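Local coordinates for probable endoglucanase (Gluconacetobacter xylinus, PDB 1WZZ), which hydrolyses carboxymethyl-cellulose, acting as a family 8 endo-beta-1,4-glucanase that cuts internal beta-1,4-glucosidic linkages, at residues 54-59 against 115-120; 83-88 against 132-137; 107-112 against 171-176; 167-172 against 213-218; 176-181 against 191-196. All coordinates share one frame; numbering follows the deposited sequence.

Interaction 1: 54-59 against 115-120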
# COMPACT_ATOMS: atom_id res chain seq x y z
N GLY A 54 -5.34 -8.38 -4.12
CA GLY A 54 -6.14 -9.23 -4.99
C GLY A 54 -7.58 -8.78 -5.04
O GLY A 54 -8.17 -8.69 -6.13
N MSE A 55 -8.17 -8.51 -3.87
CA MSE A 55 -9.55 -8.05 -3.84
C MSE A 55 -9.70 -6.73 -4.59
O MSE A 55 -10.66 -6.51 -5.30
CB MSE A 55 -10.01 -7.89 -2.38
CG MSE A 55 -10.21 -9.25 -1.72
SE MSE A 55 -10.42 -9.07 0.23
CE MSE A 55 -11.92 -7.90 0.26
N LEU A 56 -8.74 -5.83 -4.41
CA LEU A 56 -8.85 -4.55 -5.10
C LEU A 56 -8.81 -4.76 -6.61
O LEU A 56 -9.58 -4.14 -7.36
CB LEU A 56 -7.70 -3.63 -4.67
CG LEU A 56 -7.64 -2.31 -5.44
CD1 LEU A 56 -8.86 -1.43 -5.14
CD2 LEU A 56 -6.36 -1.59 -5.04
N PHE A 57 -7.92 -5.63 -7.05
CA PHE A 57 -7.77 -5.90 -8.48
C PHE A 57 -9.04 -6.56 -9.04
O PHE A 57 -9.52 -6.18 -10.11
CB PHE A 57 -6.57 -6.81 -8.73
CG PHE A 57 -5.27 -6.27 -8.23
CD1 PHE A 57 -5.11 -4.90 -7.96
CD2 PHE A 57 -4.18 -7.13 -8.03
CE1 PHE A 57 -3.89 -4.39 -7.51
CE2 PHE A 57 -2.94 -6.62 -7.58
CZ PHE A 57 -2.81 -5.26 -7.32
N ALA A 58 -9.58 -7.56 -8.33
CA ALA A 58 -10.81 -8.21 -8.80
C ALA A 58 -11.98 -7.23 -8.86
O ALA A 58 -12.76 -7.22 -9.82
CB ALA A 58 -11.16 -9.42 -7.91
N ALA A 59 -12.13 -6.38 -7.84
CA ALA A 59 -13.20 -5.41 -7.86
C ALA A 59 -13.02 -4.47 -9.04
O ALA A 59 -13.96 -4.17 -9.78
CB ALA A 59 -13.23 -4.62 -6.54
N LEU A 115 -13.35 -3.48 -0.56
CA LEU A 115 -14.77 -3.68 -0.21
C LEU A 115 -15.64 -2.49 -0.57
O LEU A 115 -16.77 -2.66 -1.06
CB LEU A 115 -14.87 -4.03 1.27
CG LEU A 115 -14.45 -5.47 1.63
CD1 LEU A 115 -14.12 -5.59 3.14
CD2 LEU A 115 -15.58 -6.48 1.26
N GLY A 116 -15.16 -1.28 -0.33
CA GLY A 116 -15.94 -0.11 -0.71
C GLY A 116 -16.08 -0.08 -2.23
O GLY A 116 -17.15 0.21 -2.73
N ARG A 117 -15.01 -0.41 -2.96
CA ARG A 117 -15.08 -0.39 -4.42
C ARG A 117 -16.04 -1.47 -4.93
O ARG A 117 -16.84 -1.21 -5.84
CB ARG A 117 -13.70 -0.61 -5.05
CG ARG A 117 -12.69 0.54 -4.79
CD ARG A 117 -13.04 1.75 -5.64
NE ARG A 117 -11.98 2.77 -5.68
CZ ARG A 117 -11.93 3.84 -4.88
NH1 ARG A 117 -12.85 4.03 -3.95
NH2 ARG A 117 -11.00 4.77 -5.08
N ALA A 118 -15.96 -2.66 -4.34
CA ALA A 118 -16.81 -3.79 -4.73
C ALA A 118 -18.25 -3.51 -4.36
O ALA A 118 -19.16 -3.86 -5.10
CB ALA A 118 -16.34 -5.10 -4.05
N GLY A 119 -18.46 -2.90 -3.21
CA GLY A 119 -19.83 -2.58 -2.80
C GLY A 119 -20.55 -1.71 -3.81
O GLY A 119 -21.72 -1.95 -4.14
N LYS A 120 -19.84 -0.72 -4.33
CA LYS A 120 -20.44 0.18 -5.31
C LYS A 120 -20.57 -0.50 -6.68
O LYS A 120 -21.63 -0.46 -7.32
CB LYS A 120 -19.60 1.45 -5.45
CG LYS A 120 -20.28 2.51 -6.34
CD LYS A 120 -19.43 3.74 -6.59
CE LYS A 120 -20.23 4.76 -7.42
NZ LYS A 120 -19.44 5.99 -7.75
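Met55 reaches across to Leu115 with its terminal methyl: CE lies 3.8 Å from Leu115 CG and nearly as close to CD2. The bend that puts it there is at the far end of the chain, where chi3 of 57° folds CE round SE (this residue is a selenomethionine) and toward the other helix. One turn further on, Ala59 and Ala118 meet methyl to methyl, CB to CB at 4.0 Å. With only a methyl on each side, the backbones draw together here, and Ala59 CA is 5.0 Å from Ala118 CA. The remaining touches fall on the aliphatic root of Arg117. Ala59 CB sits 4.3 Å from Arg117 CB, and Leu56 CD1 comes equally near to Arg117 CG. The guanidinium itself turns away from 54-59 and forms a salt bridge to Glu330 through NE, while NH1 has a weak bond to Gln179.

The contact between the two segments is therefore wholly apolar. Their axes approach to 8.8 Å and run nearly parallel, with an angle of 23° between their directions, consistent with neighbouring helices of the same layer of the (alpha/alpha)6 barrel of family 8. Met55 also rests on Ile111 and Ala114 of the same partner helix. Outside this pair, helix 64-77 packs against Met55 and Ala118 through Phe67, helix 125-142 covers Leu115 and Ala118 with Tyr127, and helix 315-331 closes over Leu56 and Phe57 from Leu323, Leu322 and Ile326.

Interaction 2: 83-88 against 132-137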
# COMPACT_ATOMS: atom_id res chain seq x y z
N ASP A 83 -11.99 -7.10 16.91
CA ASP A 83 -11.95 -5.88 16.11
C ASP A 83 -12.04 -6.37 14.67
O ASP A 83 -12.00 -7.59 14.43
CB ASP A 83 -10.72 -4.98 16.36
CG ASP A 83 -9.41 -5.67 16.11
OD1 ASP A 83 -8.62 -5.77 17.08
OD2 ASP A 83 -9.15 -6.11 14.97
N LYS A 84 -12.15 -5.45 13.73
CA LYS A 84 -12.31 -5.80 12.33
C LYS A 84 -11.02 -5.77 11.52
O LYS A 84 -11.06 -5.92 10.30
CB LYS A 84 -13.36 -4.88 11.69
CG LYS A 84 -14.79 -5.08 12.26
CD LYS A 84 -15.36 -6.42 11.78
CE LYS A 84 -16.78 -6.67 12.30
NZ LYS A 84 -16.78 -7.03 13.75
N LEU A 85 -9.89 -5.59 12.20
CA LEU A 85 -8.60 -5.60 11.49
C LEU A 85 -8.21 -7.04 11.20
O LEU A 85 -8.90 -8.01 11.62
CB LEU A 85 -7.52 -4.89 12.31
CG LEU A 85 -7.96 -3.51 12.78
CD1 LEU A 85 -6.82 -2.78 13.54
CD2 LEU A 85 -8.40 -2.71 11.52
N PHE A 86 -7.12 -7.21 10.47
CA PHE A 86 -6.67 -8.53 10.05
C PHE A 86 -5.31 -8.96 10.54
O PHE A 86 -4.36 -8.16 10.54
CB PHE A 86 -6.65 -8.58 8.51
CG PHE A 86 -7.96 -8.27 7.87
CD1 PHE A 86 -8.41 -6.94 7.74
CD2 PHE A 86 -8.82 -9.31 7.47
CE1 PHE A 86 -9.70 -6.65 7.24
CE2 PHE A 86 -10.10 -9.03 6.97
CZ PHE A 86 -10.55 -7.70 6.86
N SER A 87 -5.18 -10.24 10.92
CA SER A 87 -3.86 -10.76 11.29
C SER A 87 -3.07 -10.64 9.97
O SER A 87 -3.61 -10.86 8.88
CB SER A 87 -3.98 -12.22 11.76
OG SER A 87 -4.70 -12.22 12.99
N TRP A 88 -1.79 -10.30 10.07
CA TRP A 88 -0.99 -10.02 8.89
C TRP A 88 -0.53 -11.16 8.04
O TRP A 88 -0.35 -11.00 6.83
CB TRP A 88 0.20 -9.14 9.28
CG TRP A 88 1.36 -9.90 9.87
CD1 TRP A 88 1.43 -10.48 11.11
CD2 TRP A 88 2.58 -10.21 9.20
NE1 TRP A 88 2.65 -11.13 11.25
CE2 TRP A 88 3.37 -10.98 10.09
CE3 TRP A 88 3.09 -9.91 7.94
CZ2 TRP A 88 4.64 -11.46 9.75
CZ3 TRP A 88 4.37 -10.40 7.60
CH2 TRP A 88 5.12 -11.16 8.51
N MSE A 132 -16.96 -0.08 6.06
CA MSE A 132 -17.11 0.87 7.15
C MSE A 132 -16.65 0.30 8.50
O MSE A 132 -16.08 1.03 9.31
CB MSE A 132 -18.57 1.33 7.24
CG MSE A 132 -18.92 2.19 6.09
SE MSE A 132 -20.82 2.63 6.09
CE MSE A 132 -21.56 0.94 6.20
N ALA A 133 -16.92 -0.99 8.72
CA ALA A 133 -16.55 -1.63 10.00
C ALA A 133 -15.02 -1.69 10.16
O ALA A 133 -14.48 -1.42 11.24
CB ALA A 133 -17.18 -3.03 10.06
N ILE A 134 -14.33 -1.99 9.06
CA ILE A 134 -12.86 -1.99 9.12
C ILE A 134 -12.36 -0.56 9.34
O ILE A 134 -11.52 -0.31 10.20
CB ILE A 134 -12.25 -2.55 7.77
CG1 ILE A 134 -12.62 -4.03 7.59
CG2 ILE A 134 -10.72 -2.39 7.77
CD1 ILE A 134 -12.48 -4.54 6.15
N TYR A 135 -12.85 0.40 8.55
CA TYR A 135 -12.41 1.78 8.72
C TYR A 135 -12.60 2.29 10.15
O TYR A 135 -11.74 3.02 10.69
CB TYR A 135 -13.16 2.71 7.75
CG TYR A 135 -12.72 2.58 6.29
CD1 TYR A 135 -11.36 2.59 5.94
CD2 TYR A 135 -13.65 2.49 5.26
CE1 TYR A 135 -10.95 2.53 4.59
CE2 TYR A 135 -13.25 2.42 3.91
CZ TYR A 135 -11.89 2.45 3.60
OH TYR A 135 -11.48 2.40 2.27
N GLY A 136 -13.72 1.93 10.78
CA GLY A 136 -13.95 2.39 12.15
C GLY A 136 -12.85 1.96 13.09
O GLY A 136 -12.42 2.75 13.95
N ASP A 137 -12.39 0.73 12.95
CA ASP A 137 -11.33 0.22 13.79
C ASP A 137 -9.96 0.76 13.37
O ASP A 137 -9.12 0.98 14.21
CB ASP A 137 -11.35 -1.32 13.84
CG ASP A 137 -12.42 -1.85 14.81
OD1 ASP A 137 -12.73 -1.12 15.79
OD2 ASP A 137 -12.93 -2.96 14.61
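Lys84 and Ile134 mark where an irregular loop, 83-88, runs past helix 125-142, their CA atoms 5.0 Å apart. The loop is shaped by an Asx turn: Asp83 OD2 accepts from Leu85 N at 2.9 Å, and the same oxygen is bonded to His80. That turn presents the N-H of Lys84 to the helix, where Asp137 takes it, Lys84 N to Asp137 OD2 measuring 2.8 Å. The donor arrives on the anti side of the carboxylate, 25° out of its plane. OD2 also lies close against CA and CB of Asp83 and CB of Lys84. The lysine keeps its charge away from this carboxylate, with NZ 5.7 Å from Asp137 OD2, and lays its CG on the methyl of Ala133 instead. An alanine in place of Asp137 would probably leave the Lys84 N-H without its acceptor and the Asx turn less firmly fixed to the helix.

Deeper in, the contact becomes apolar. Leu85 puts CD2 4.0 Å from Asp137 CB, using the carbon root of the acid as a hydrophobic surface, and then extends beyond to Val138 and Leu141. Phe86, whose N is bonded to Asp108, stands about 8 Å from the side chain of Glu49, the likely proton donor. Its ring meets Ile134 edge-on: CD1 of Ile134 lies in the ring plane, 3.7 Å from Phe86 CE1.

Interaction 3: 107-112 against 171-176; sequences GDLLIA and YYVMPS
Leu109 on one helix of the (alpha/alpha)6 barrel faces Val173 and Ser176, where the chain turns into the next helix, 174-184; Val173 is that helix's N-cap residue. One polar bond joins the two sides. Ser176 OG donates to the backbone carbonyl of Leu109, OG to O being 2.7 Å, with the hydroxyl tilted 28° from the carbonyl plane. OG lies anti to the backbone N (chi1 -165°), which swings it out toward helix 105-122. The same oxygen is hydrogen-bonded to Tyr135 OH, so this buried hydroxyl has partners on two other helices. An alanine in place of Ser176 would probably leave Tyr135 OH one partner short and remove the polar tie to Leu109 O.

The apolar contacts centre on Val173. Its CB sits 4.0 Å from Leu109 CB, and its CG1 is as far from Leu110 CD2, the leucine and valine side chains crossing at about a right angle; Tyr244 backs both Leu110 and Val173.

Two successive inverse gamma turns, centred on Tyr172 and Val173, bend the chain just before the helix. Just before this bend in the chain, Tyr171 stands with its side chain about 4 Å from those of Asp106 and Glu49, the predicted nucleophile and likely proton donor. The backbone carbonyl of the same residue meets the leucine's tip, Tyr171 O lying 3.5 Å from Leu109 CD1.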
# COMPACT_ATOMS: atom_id res chain seq x y z
N GLY A 107 -2.58 -3.50 4.84
CA GLY A 107 -3.44 -4.63 4.50
C GLY A 107 -4.88 -4.31 4.90
O GLY A 107 -5.81 -4.53 4.13
N ASP A 108 -5.07 -3.80 6.10
CA ASP A 108 -6.41 -3.45 6.56
C ASP A 108 -7.05 -2.43 5.61
O ASP A 108 -8.21 -2.57 5.21
CB ASP A 108 -6.37 -2.86 7.99
CG ASP A 108 -5.69 -3.78 8.99
OD1 ASP A 108 -5.78 -5.03 8.83
OD2 ASP A 108 -5.07 -3.26 9.96
N LEU A 109 -6.26 -1.40 5.25
CA LEU A 109 -6.77 -0.35 4.38
C LEU A 109 -7.00 -0.80 2.92
O LEU A 109 -7.90 -0.28 2.26
CB LEU A 109 -5.82 0.86 4.41
CG LEU A 109 -5.89 1.71 5.68
CD1 LEU A 109 -4.85 2.83 5.57
CD2 LEU A 109 -7.28 2.37 5.81
N LEU A 110 -6.21 -1.76 2.43
CA LEU A 110 -6.41 -2.26 1.06
C LEU A 110 -7.68 -3.11 1.00
O LEU A 110 -8.46 -3.03 0.05
CB LEU A 110 -5.23 -3.13 0.62
CG LEU A 110 -4.01 -2.26 0.28
CD1 LEU A 110 -2.75 -3.12 0.34
CD2 LEU A 110 -4.23 -1.64 -1.12
N ILE A 111 -7.89 -3.93 2.03
CA ILE A 111 -9.09 -4.75 2.06
C ILE A 111 -10.32 -3.86 2.15
O ILE A 111 -11.31 -4.08 1.44
CB ILE A 111 -9.02 -5.75 3.24
CG1 ILE A 111 -7.94 -6.79 2.94
CG2 ILE A 111 -10.38 -6.42 3.45
CD1 ILE A 111 -7.61 -7.72 4.14
N ALA A 112 -10.28 -2.86 3.04
CA ALA A 112 -11.42 -1.93 3.16
C ALA A 112 -11.64 -1.17 1.84
O ALA A 112 -12.78 -0.94 1.44
CB ALA A 112 -11.20 -0.93 4.29
N TYR A 171 2.04 3.01 4.05
CA TYR A 171 0.80 2.42 4.56
C TYR A 171 -0.33 3.44 4.48
O TYR A 171 -1.47 3.12 4.82
CB TYR A 171 1.00 1.96 5.99
CG TYR A 171 1.72 0.64 6.13
CD1 TYR A 171 2.60 0.16 5.14
CD2 TYR A 171 1.60 -0.10 7.31
CE1 TYR A 171 3.33 -1.00 5.34
CE2 TYR A 171 2.32 -1.26 7.51
CZ TYR A 171 3.19 -1.72 6.54
OH TYR A 171 3.97 -2.85 6.75
N TYR A 172 -0.01 4.68 4.10
CA TYR A 172 -1.03 5.69 3.88
C TYR A 172 -1.60 5.39 2.51
O TYR A 172 -1.21 6.00 1.49
CB TYR A 172 -0.48 7.12 3.91
CG TYR A 172 -0.31 7.67 5.30
CD1 TYR A 172 0.72 7.22 6.12
CD2 TYR A 172 -1.19 8.63 5.80
CE1 TYR A 172 0.87 7.72 7.44
CE2 TYR A 172 -1.05 9.13 7.10
CZ TYR A 172 -0.03 8.67 7.89
OH TYR A 172 0.14 9.17 9.16
N VAL A 173 -2.49 4.42 2.47
CA VAL A 173 -3.13 4.00 1.21
C VAL A 173 -4.15 5.13 0.91
O VAL A 173 -5.33 5.06 1.26
CB VAL A 173 -3.80 2.62 1.41
CG1 VAL A 173 -4.49 2.15 0.11
CG2 VAL A 173 -2.74 1.60 1.86
N MSE A 174 -3.64 6.22 0.32
CA MSE A 174 -4.43 7.43 0.03
C MSE A 174 -5.88 7.32 -0.44
O MSE A 174 -6.77 7.94 0.15
CB MSE A 174 -3.69 8.31 -0.97
CG MSE A 174 -2.55 9.05 -0.36
SE MSE A 174 -3.26 10.03 1.09
CE MSE A 174 -2.56 8.98 2.54
N PRO A 175 -6.12 6.62 -1.55
CA PRO A 175 -7.49 6.47 -2.03
C PRO A 175 -8.37 5.82 -0.96
O PRO A 175 -9.57 6.08 -0.92
CB PRO A 175 -7.36 5.55 -3.25
CG PRO A 175 -6.04 4.87 -3.07
CD PRO A 175 -5.17 5.98 -2.50
N SER A 176 -7.79 4.95 -0.14
CA SER A 176 -8.59 4.31 0.91
C SER A 176 -8.94 5.31 2.01
O SER A 176 -10.06 5.24 2.58
CB SER A 176 -7.84 3.11 1.50
OG SER A 176 -8.74 2.29 2.27

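Interaction 4: 167-172 against 213-218; sequences LNLSYY and DWLAVN
Leu167 and Leu215 form an antiparallel, hydrogen-bonded pair, and both of their N-H and C=O groups are used on each other. Leu167 N gives to Leu215 O at 2.8 Å and Leu215 N returns to Leu167 O at 2.9 Å, both bonds nearly straight. Where strand 164-167 ends the direct pairing stops, although the chains stay close, and a water bridges: it accepts from Leu169 N at 2.9 Å and gives a weak bond to Asp213 O.

Asn168 is bonded at both ends of its amide. Its CG is anti to the backbone N (chi1 -171°), carrying the amide over Trp214. ND2 stands 3.2 Å above one face of the indole, toward the rim, with amide and ring planes 73° apart, and its bond goes to Asp237. The other end, OD1, receives Ser170 OG at 2.6 Å and, weakly, Ser170 N. Next to it Asp213 O is merely a neighbouring acceptor. The carboxylate of Asp213 is occupied too, by Ser235 on OD2 and by backbone N-H groups of Asp237 and Ala238 on OD1. Asn168 CB, meanwhile, rests over the centre of the Tyr171 ring.

Apolar groups fill the face shared by the two leucines: Leu167 CD1 touches Val217 CG2 at 3.7 Å, and Leu169 CD1 lies 4.2 Å from Leu215 CD2. Strand 215-218 is the middle one of a small three-stranded antiparallel sheet, between 164-167 and 224-226. Helix 188-202 packs against Leu167 and Leu169 through Leu199, while Trp230 stacks on Trp214.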
# COMPACT_ATOMS: atom_id res chain seq x y z
N LEU A 167 6.52 5.02 11.82
CA LEU A 167 5.45 5.03 10.80
C LEU A 167 6.01 4.45 9.50
O LEU A 167 7.21 4.47 9.26
CB LEU A 167 5.02 6.44 10.45
CG LEU A 167 4.65 7.38 11.60
CD1 LEU A 167 4.22 8.72 11.08
CD2 LEU A 167 3.54 6.70 12.38
N ASN A 168 5.10 3.95 8.68
CA ASN A 168 5.51 3.48 7.36
C ASN A 168 4.64 4.35 6.46
O ASN A 168 3.44 4.16 6.38
CB ASN A 168 5.19 2.01 7.18
CG ASN A 168 5.81 1.48 5.91
OD1 ASN A 168 5.67 2.11 4.84
ND2 ASN A 168 6.49 0.36 6.00
N LEU A 169 5.24 5.33 5.79
CA LEU A 169 4.44 6.24 4.99
C LEU A 169 3.70 5.56 3.86
O LEU A 169 2.65 6.03 3.43
CB LEU A 169 5.32 7.39 4.43
CG LEU A 169 5.83 8.36 5.50
CD1 LEU A 169 6.86 9.33 4.86
CD2 LEU A 169 4.64 9.11 6.10
N SER A 170 4.24 4.44 3.37
CA SER A 170 3.58 3.71 2.28
C SER A 170 2.29 3.03 2.75
O SER A 170 1.55 2.49 1.93
CB SER A 170 4.50 2.60 1.72
OG SER A 170 4.56 1.46 2.58
N TYR A 171 2.04 3.01 4.05
CA TYR A 171 0.80 2.42 4.56
C TYR A 171 -0.33 3.44 4.48
O TYR A 171 -1.47 3.12 4.82
CB TYR A 171 1.00 1.96 5.99
CG TYR A 171 1.72 0.64 6.13
CD1 TYR A 171 2.60 0.16 5.14
CD2 TYR A 171 1.60 -0.10 7.31
CE1 TYR A 171 3.33 -1.00 5.34
CE2 TYR A 171 2.32 -1.26 7.51
CZ TYR A 171 3.19 -1.72 6.54
OH TYR A 171 3.97 -2.85 6.75
N TYR A 172 -0.01 4.68 4.10
CA TYR A 172 -1.03 5.69 3.88
C TYR A 172 -1.60 5.39 2.51
O TYR A 172 -1.21 6.00 1.49
CB TYR A 172 -0.48 7.12 3.91
CG TYR A 172 -0.31 7.67 5.30
CD1 TYR A 172 0.72 7.22 6.12
CD2 TYR A 172 -1.19 8.63 5.80
CE1 TYR A 172 0.87 7.72 7.44
CE2 TYR A 172 -1.05 9.13 7.10
CZ TYR A 172 -0.03 8.67 7.89
OH TYR A 172 0.14 9.17 9.16
N ASP A 213 11.40 3.93 3.94
CA ASP A 213 10.41 2.87 4.13
C ASP A 213 9.85 3.06 5.56
O ASP A 213 8.64 2.91 5.79
CB ASP A 213 11.07 1.48 4.07
CG ASP A 213 11.64 1.15 2.71
OD1 ASP A 213 10.99 1.45 1.67
OD2 ASP A 213 12.76 0.57 2.68
N TRP A 214 10.72 3.40 6.52
CA TRP A 214 10.33 3.54 7.93
C TRP A 214 10.79 4.88 8.51
O TRP A 214 11.99 5.20 8.47
CB TRP A 214 10.93 2.39 8.73
CG TRP A 214 10.50 1.05 8.22
CD1 TRP A 214 11.19 0.23 7.37
CD2 TRP A 214 9.28 0.36 8.54
NE1 TRP A 214 10.48 -0.92 7.13
CE2 TRP A 214 9.30 -0.86 7.84
CE3 TRP A 214 8.17 0.67 9.35
CZ2 TRP A 214 8.25 -1.79 7.93
CZ3 TRP A 214 7.12 -0.26 9.43
CH2 TRP A 214 7.18 -1.48 8.72
N LEU A 215 9.82 5.63 9.04
CA LEU A 215 10.03 6.96 9.59
C LEU A 215 9.84 7.00 11.11
O LEU A 215 8.89 6.45 11.61
CB LEU A 215 9.02 7.91 8.98
CG LEU A 215 9.11 9.40 9.31
CD1 LEU A 215 10.37 10.02 8.57
CD2 LEU A 215 7.82 10.08 8.84
N ALA A 216 10.75 7.67 11.82
CA ALA A 216 10.60 7.79 13.27
C ALA A 216 10.15 9.22 13.55
O ALA A 216 10.64 10.18 12.95
CB ALA A 216 11.93 7.50 13.97
N VAL A 217 9.18 9.37 14.45
CA VAL A 217 8.67 10.67 14.82
C VAL A 217 8.88 10.78 16.33
O VAL A 217 8.32 9.99 17.09
CB VAL A 217 7.16 10.80 14.53
CG1 VAL A 217 6.68 12.23 14.88
CG2 VAL A 217 6.87 10.45 13.06
N ASN A 218 9.69 11.74 16.78
CA ASN A 218 9.91 11.92 18.22
C ASN A 218 8.55 12.31 18.82
O ASN A 218 7.88 13.23 18.35
CB ASN A 218 10.98 13.00 18.46
CG ASN A 218 11.30 13.20 19.95
OD1 ASN A 218 10.51 13.75 20.69
ND2 ASN A 218 12.45 12.71 20.38
O HOH W 1 8.01 5.83 6.27

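Interaction 5: 176-181 against 191-196; sequences SLLQAF and QVMEDG
Met193, a selenomethionine in this crystal, carries this contact, reaching in among Leu177, Leu178 and Phe181 of the preceding helix. The two helices, 174-184 and 188-202, follow one another in the chain as an antiparallel helical hairpin of the barrel; their segment axes stand 10.5 Å apart with 157° between directions, far enough for one long side chain to span the gap.

The tight part lies along that chain. Met193 CG meets Leu177 CB at 3.7 Å, the two side chains sliding past each other in opposite directions. Further out SE presses on Leu178 CD2 at 3.6 Å, the leucine crossing at about a right angle. A turn about the CG-SE bond (chi3 -92°) then brings CE beside Phe181, 3.8 Å from its CB, and also near the carbonyl of Leu177. Phe181, Leu178 and Met193 itself remain partly open to solvent, so the outer part of this close packing, at Leu178 and Phe181, borders solvent.

Looser contact is found on the buried side, where Leu177 CD1 and Val192 CG1 are 4.4 Å apart. Leu177 leans there on Leu109 and Tyr172, and Val192 on Val150. On the far side of helix 188-202, Gln191 NE2 bonds to Asp195 OD2 at 2.9 Å, while Asp195 also pairs with Arg198.

Apolar carbon and selenium make nearly all of this contact, with no directional bond between the segments. Between these segments, cohesion thus rests on shape and on burial of apolar surface, much of it belonging to one unbranched, flexible side chain.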
# COMPACT_ATOMS: atom_id res chain seq x y z
N SER A 176 -7.79 4.95 -0.14
CA SER A 176 -8.59 4.31 0.91
C SER A 176 -8.94 5.31 2.01
O SER A 176 -10.06 5.24 2.58
CB SER A 176 -7.84 3.11 1.50
OG SER A 176 -8.74 2.29 2.27
N LEU A 177 -8.03 6.22 2.35
CA LEU A 177 -8.36 7.23 3.38
C LEU A 177 -9.48 8.14 2.87
O LEU A 177 -10.37 8.55 3.63
CB LEU A 177 -7.13 8.07 3.73
CG LEU A 177 -5.93 7.29 4.27
CD1 LEU A 177 -4.79 8.28 4.60
CD2 LEU A 177 -6.33 6.49 5.48
N LEU A 178 -9.46 8.45 1.57
CA LEU A 178 -10.51 9.29 1.00
C LEU A 178 -11.84 8.53 1.05
O LEU A 178 -12.87 9.10 1.43
CB LEU A 178 -10.18 9.67 -0.44
CG LEU A 178 -9.07 10.72 -0.69
CD1 LEU A 178 -8.82 10.83 -2.21
CD2 LEU A 178 -9.48 12.08 -0.12
N GLN A 179 -11.82 7.26 0.69
CA GLN A 179 -13.04 6.46 0.73
C GLN A 179 -13.57 6.35 2.15
O GLN A 179 -14.79 6.33 2.36
CB GLN A 179 -12.79 5.07 0.18
CG GLN A 179 -14.08 4.27 0.12
CD GLN A 179 -13.96 3.04 -0.69
OE1 GLN A 179 -14.47 2.97 -1.82
NE2 GLN A 179 -13.29 2.04 -0.13
N ALA A 180 -12.67 6.24 3.14
CA ALA A 180 -13.10 6.12 4.54
C ALA A 180 -13.92 7.36 4.91
O ALA A 180 -14.97 7.26 5.56
CB ALA A 180 -11.87 6.03 5.45
N PHE A 181 -13.42 8.53 4.54
CA PHE A 181 -14.15 9.76 4.88
C PHE A 181 -15.47 9.80 4.13
O PHE A 181 -16.50 10.17 4.70
CB PHE A 181 -13.32 11.00 4.54
CG PHE A 181 -14.03 12.27 4.86
CD1 PHE A 181 -14.25 12.63 6.19
CD2 PHE A 181 -14.54 13.07 3.85
CE1 PHE A 181 -15.00 13.77 6.52
CE2 PHE A 181 -15.29 14.22 4.16
CZ PHE A 181 -15.52 14.56 5.50
N GLN A 191 -7.74 15.22 9.66
CA GLN A 191 -6.42 15.50 10.12
C GLN A 191 -5.49 14.36 9.77
O GLN A 191 -4.32 14.59 9.58
CB GLN A 191 -6.34 15.76 11.63
CG GLN A 191 -4.92 16.16 11.99
CD GLN A 191 -4.76 16.78 13.35
OE1 GLN A 191 -5.72 16.85 14.14
NE2 GLN A 191 -3.55 17.25 13.64
N VAL A 192 -6.01 13.13 9.72
CA VAL A 192 -5.13 12.02 9.36
C VAL A 192 -4.57 12.22 7.97
O VAL A 192 -3.36 12.06 7.74
CB VAL A 192 -5.85 10.67 9.41
CG1 VAL A 192 -4.90 9.56 8.86
CG2 VAL A 192 -6.22 10.36 10.88
N MSE A 193 -5.44 12.60 7.04
CA MSE A 193 -4.99 12.81 5.66
C MSE A 193 -4.10 14.05 5.55
O MSE A 193 -3.07 14.00 4.89
CB MSE A 193 -6.19 12.97 4.73
CG MSE A 193 -6.94 11.69 4.50
SE MSE A 193 -8.46 12.00 3.34
CE MSE A 193 -9.81 12.36 4.66
N GLU A 194 -4.49 15.14 6.20
CA GLU A 194 -3.70 16.36 6.15
C GLU A 194 -2.33 16.18 6.77
O GLU A 194 -1.33 16.68 6.25
CB GLU A 194 -4.44 17.52 6.84
CG GLU A 194 -5.81 17.77 6.24
CD GLU A 194 -6.62 18.78 7.03
OE1 GLU A 194 -6.48 18.84 8.28
OE2 GLU A 194 -7.43 19.50 6.41
N ASP A 195 -2.26 15.45 7.88
CA ASP A 195 -0.95 15.24 8.47
C ASP A 195 -0.15 14.26 7.60
O ASP A 195 1.06 14.32 7.57
CB ASP A 195 -1.06 14.76 9.92
CG ASP A 195 -1.24 15.91 10.91
OD1 ASP A 195 -0.86 17.06 10.56
OD2 ASP A 195 -1.75 15.69 12.03
N GLY A 196 -0.83 13.37 6.87
CA GLY A 196 -0.09 12.46 5.99
C GLY A 196 0.62 13.30 4.92
O GLY A 196 1.77 13.03 4.57

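Overall arrangement
Following the chain, segments 54-59, 83-88 and 107-112 open interactions 1, 2 and 3 in turn. Interaction 1 closes first, at 115-120, tying helix 48-61 to helix 105-122. Interaction 2 closes next, at 132-137, fixing the loop after helix 64-77 to helix 125-142. Interaction 3 closes last of these, at 171-176, so the three cross one another, and Leu115 packs on Ile134 where 1 and 2 meet. Interaction 4 starts at 167-172, overlapping the end of 3, and closes at 213-218 in the small sheet. Between its two ends lies the short helical hairpin of interaction 5. Tyr135 bonds to both Ser176 and Gln179, linking interactions 2, 3 and 5.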